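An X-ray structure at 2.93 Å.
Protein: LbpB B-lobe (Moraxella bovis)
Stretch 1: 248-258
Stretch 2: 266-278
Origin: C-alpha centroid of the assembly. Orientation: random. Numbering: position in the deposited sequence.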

# COMPACT_ATOMS: atom_id res chain seq x y z
N LYS A 248 16.24 -26.56 11.41
CA LYS A 248 15.95 -25.62 12.49
C LYS A 248 15.64 -24.22 11.97
O LYS A 248 16.15 -23.80 10.93
CB LYS A 248 17.11 -25.56 13.49
CG LYS A 248 17.22 -26.78 14.40
CD LYS A 248 16.03 -26.88 15.35
CE LYS A 248 16.05 -25.78 16.39
NZ LYS A 248 14.88 -25.87 17.30
N LEU A 249 14.79 -23.51 12.70
CA LEU A 249 14.39 -22.17 12.30
C LEU A 249 14.40 -21.23 13.50
O LEU A 249 13.51 -21.28 14.35
CB LEU A 249 13.00 -22.21 11.65
CG LEU A 249 12.54 -20.97 10.88
CD1 LEU A 249 11.72 -20.05 11.77
CD2 LEU A 249 13.73 -20.23 10.29
N THR A 250 15.42 -20.37 13.58
CA THR A 250 15.58 -19.46 14.71
C THR A 250 15.32 -18.01 14.33
O THR A 250 15.09 -17.70 13.16
CB THR A 250 16.98 -19.54 15.31
OG1 THR A 250 17.87 -20.15 14.38
CG2 THR A 250 16.97 -20.34 16.60
N GLY A 251 15.35 -17.13 15.31
CA GLY A 251 15.18 -15.72 15.04
C GLY A 251 14.72 -14.88 16.21
O GLY A 251 14.41 -15.40 17.29
N THR A 252 14.68 -13.57 15.99
CA THR A 252 14.35 -12.63 17.05
C THR A 252 13.44 -11.52 16.53
O THR A 252 13.65 -11.00 15.43
CB THR A 252 15.63 -12.02 17.63
OG1 THR A 252 16.54 -13.07 17.98
CG2 THR A 252 15.33 -11.16 18.86
N LEU A 253 12.44 -11.17 17.33
CA LEU A 253 11.55 -10.05 17.02
C LEU A 253 11.77 -8.96 18.05
O LEU A 253 11.67 -9.20 19.25
CB LEU A 253 10.09 -10.50 17.07
CG LEU A 253 9.81 -11.93 16.64
CD1 LEU A 253 8.37 -12.32 16.98
CD2 LEU A 253 10.09 -12.12 15.16
N SER A 254 12.08 -7.76 17.58
CA SER A 254 12.38 -6.64 18.47
C SER A 254 11.51 -5.44 18.13
O SER A 254 10.84 -5.42 17.10
CB SER A 254 13.86 -6.27 18.40
OG SER A 254 14.49 -6.88 17.28
N THR A 255 11.53 -4.45 19.01
CA THR A 255 10.75 -3.24 18.80
C THR A 255 11.64 -2.02 18.83
O THR A 255 12.50 -1.88 19.71
CB THR A 255 9.64 -3.08 19.85
OG1 THR A 255 8.81 -4.24 19.86
CG2 THR A 255 8.79 -1.84 19.55
N LYS A 256 11.44 -1.13 17.86
CA LYS A 256 12.12 0.16 17.86
C LYS A 256 11.46 1.11 18.85
O LYS A 256 10.28 1.44 18.72
CB LYS A 256 12.10 0.78 16.46
CG LYS A 256 12.02 2.30 16.46
CD LYS A 256 12.42 2.90 15.11
CE LYS A 256 11.71 2.22 13.96
NZ LYS A 256 11.53 3.15 12.81
N GLN A 257 12.22 1.52 19.86
CA GLN A 257 11.86 2.62 20.73
C GLN A 257 12.69 3.84 20.34
O GLN A 257 13.86 3.72 19.98
CB GLN A 257 12.15 2.29 22.19
CG GLN A 257 12.16 0.81 22.52
CD GLN A 257 11.09 0.43 23.52
OE1 GLN A 257 10.32 -0.50 23.30
NE2 GLN A 257 11.03 1.17 24.63
N LYS A 258 12.06 5.01 20.39
CA LYS A 258 12.75 6.28 20.25
C LYS A 258 11.86 7.32 20.91
O LYS A 258 10.74 7.58 20.46
CB LYS A 258 12.98 6.64 18.78
CG LYS A 258 13.38 8.10 18.55
CD LYS A 258 13.22 8.49 17.08
CE LYS A 258 13.50 9.98 16.86
NZ LYS A 258 14.94 10.35 16.97
N THR A 266 16.49 2.92 19.09
CA THR A 266 16.98 1.78 19.86
C THR A 266 16.05 0.56 19.69
O THR A 266 14.87 0.71 19.38
CB THR A 266 17.14 2.15 21.35
OG1 THR A 266 18.50 1.94 21.74
CG2 THR A 266 16.21 1.31 22.22
N TYR A 267 16.57 -0.64 19.86
CA TYR A 267 15.75 -1.83 19.69
C TYR A 267 15.75 -2.73 20.92
O TYR A 267 16.81 -3.01 21.49
CB TYR A 267 16.17 -2.61 18.45
CG TYR A 267 15.60 -2.05 17.16
CD1 TYR A 267 16.21 -0.99 16.50
CD2 TYR A 267 14.45 -2.58 16.60
CE1 TYR A 267 15.69 -0.48 15.33
CE2 TYR A 267 13.92 -2.08 15.43
CZ TYR A 267 14.55 -1.03 14.80
OH TYR A 267 14.03 -0.52 13.62
N VAL A 268 14.56 -3.16 21.34
CA VAL A 268 14.44 -4.07 22.47
C VAL A 268 13.88 -5.42 22.02
O VAL A 268 12.82 -5.48 21.39
CB VAL A 268 13.54 -3.48 23.56
CG1 VAL A 268 12.39 -2.71 22.94
CG2 VAL A 268 13.03 -4.58 24.47
N ASP A 269 14.60 -6.49 22.33
CA ASP A 269 14.16 -7.83 21.95
C ASP A 269 12.95 -8.27 22.78
O ASP A 269 12.99 -8.23 24.01
CB ASP A 269 15.31 -8.84 22.06
CG ASP A 269 16.44 -8.55 21.09
OD1 ASP A 269 16.22 -7.77 20.14
OD2 ASP A 269 17.55 -9.11 21.28
N ARG A 270 11.88 -8.65 22.09
CA ARG A 270 10.66 -9.11 22.75
C ARG A 270 10.59 -10.62 22.76
O ARG A 270 10.26 -11.23 23.78
CB ARG A 270 9.44 -8.55 22.03
CG ARG A 270 9.37 -7.03 21.97
CD ARG A 270 9.00 -6.43 23.32
NE ARG A 270 8.48 -5.07 23.19
CZ ARG A 270 8.50 -4.16 24.16
NH1 ARG A 270 9.01 -4.47 25.35
NH2 ARG A 270 8.02 -2.95 23.94
N TYR A 271 10.90 -11.23 21.62
CA TYR A 271 10.75 -12.67 21.45
C TYR A 271 11.90 -13.29 20.66
O TYR A 271 12.30 -12.79 19.60
CB TYR A 271 9.44 -12.99 20.71
CG TYR A 271 8.19 -12.70 21.50
CD1 TYR A 271 7.49 -11.51 21.32
CD2 TYR A 271 7.69 -13.61 22.42
CE1 TYR A 271 6.34 -11.23 22.04
CE2 TYR A 271 6.54 -13.34 23.14
CZ TYR A 271 5.86 -12.15 22.95
OH TYR A 271 4.72 -11.89 23.67
N ASP A 272 12.45 -14.38 21.20
CA ASP A 272 13.29 -15.27 20.41
C ASP A 272 12.40 -16.32 19.78
O ASP A 272 11.28 -16.54 20.24
CB ASP A 272 14.35 -15.94 21.29
CG ASP A 272 15.66 -15.18 21.30
OD1 ASP A 272 15.97 -14.51 20.29
OD2 ASP A 272 16.39 -15.25 22.32
N ILE A 273 12.89 -16.96 18.73
CA ILE A 273 12.11 -17.99 18.05
C ILE A 273 12.88 -19.31 17.99
O ILE A 273 14.11 -19.32 17.84
CB ILE A 273 11.70 -17.53 16.65
CG1 ILE A 273 11.06 -16.14 16.72
CG2 ILE A 273 10.73 -18.54 16.02
CD1 ILE A 273 10.23 -15.78 15.52
N ASP A 274 12.15 -20.41 18.12
CA ASP A 274 12.76 -21.73 18.19
C ASP A 274 11.83 -22.76 17.55
O ASP A 274 10.97 -23.33 18.22
CB ASP A 274 13.05 -22.09 19.65
CG ASP A 274 13.77 -23.41 19.78
OD1 ASP A 274 14.55 -23.75 18.86
OD2 ASP A 274 13.56 -24.10 20.79
N ALA A 275 12.02 -22.99 16.26
CA ALA A 275 11.12 -23.88 15.53
C ALA A 275 11.85 -25.00 14.78
O ALA A 275 13.00 -24.84 14.35
CB ALA A 275 10.25 -23.08 14.57
N THR A 276 11.18 -26.13 14.65
CA THR A 276 11.68 -27.22 13.83
C THR A 276 11.08 -27.13 12.43
O THR A 276 9.90 -26.80 12.27
CB THR A 276 11.37 -28.60 14.45
OG1 THR A 276 12.18 -28.79 15.62
CG2 THR A 276 11.66 -29.72 13.44
N ILE A 277 11.90 -27.43 11.43
CA ILE A 277 11.46 -27.40 10.03
C ILE A 277 11.17 -28.81 9.52
O ILE A 277 11.97 -29.73 9.71
CB ILE A 277 12.51 -26.74 9.12
CG1 ILE A 277 12.76 -25.30 9.54
CG2 ILE A 277 12.07 -26.81 7.66
CD1 ILE A 277 13.78 -24.59 8.69
N LYS A 278 10.04 -28.95 8.84
CA LYS A 278 9.62 -30.23 8.30
C LYS A 278 8.80 -30.01 7.03
O LYS A 278 7.62 -29.67 7.10
CB LYS A 278 8.80 -31.01 9.33
CG LYS A 278 8.40 -32.39 8.86
CD LYS A 278 7.55 -33.10 9.90
CE LYS A 278 7.15 -34.47 9.40
NZ LYS A 278 6.36 -34.42 8.13

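An antiparallel strand pair shows how a ladder can absorb an irregularity while keeping most of its backbone polar groups paired, and this example from the LbpB B-lobe does so with a bulge. At one end, Gln-257 and Thr-266 bond reciprocally: Gln-257 N gives to Thr-266 O (2.8 Å), and Thr-266 N to Gln-257 O (2.9 Å). Thr-255 and Val-268 repeat the pattern, with both N-to-O distances, Thr-255 N to Val-268 O and Val-268 N to Thr-255 O, at 2.9 Å. The register then slips by one residue. Leu-253 O accepts from two consecutive amides, Arg-270 N at 2.9 Å and Tyr-271 N at 3.2 Å, while Leu-253 N donates to Tyr-271 O at 2.8 Å; one carbonyl thus serves the extra residue, Arg-270, whose CB points sideways. Farther on, Ile-273 N reaches Gly-251 O (2.6 Å), and Leu-249 and Ala-275 bond reciprocally again, Leu-249 N to Ala-275 O at 2.8 Å and Ala-275 N to Leu-249 O at 3.0 Å. Gly-251 adopts backbone angles at which a CB would jam against the preceding carbonyl oxygen, so glycine fits.

Apart from the bulge, side chains alternate between two faces. On one, Leu-249 packs its CB against Ile-277 CG1 (3.7 Å), and Leu-253 CD2 meets Ile-273 CD1 (3.7 Å); these buried aliphatic groups ask for no polar partner. On the same face Thr-255 OG1 receives a weak bond from Arg-270 NE (3.4 Å), whose NH2 is satisfied elsewhere in the structure.

The other face is more polar. Lys-248 NZ forms a salt bridge with Asp-274 OD1 (2.7 Å), its bent chain bringing the ammonium back to the neighbouring strand. Thr-252 OG1 donates to Asp-272 OD1 (2.8 Å), a short side chain whose hydroxyl suits the carboxylate of its cross-strand partner. Lys-256 contributes carbon instead: its CB lies over a face of the Tyr-267 ring, 3.5 Å from CZ, while its amine leads away.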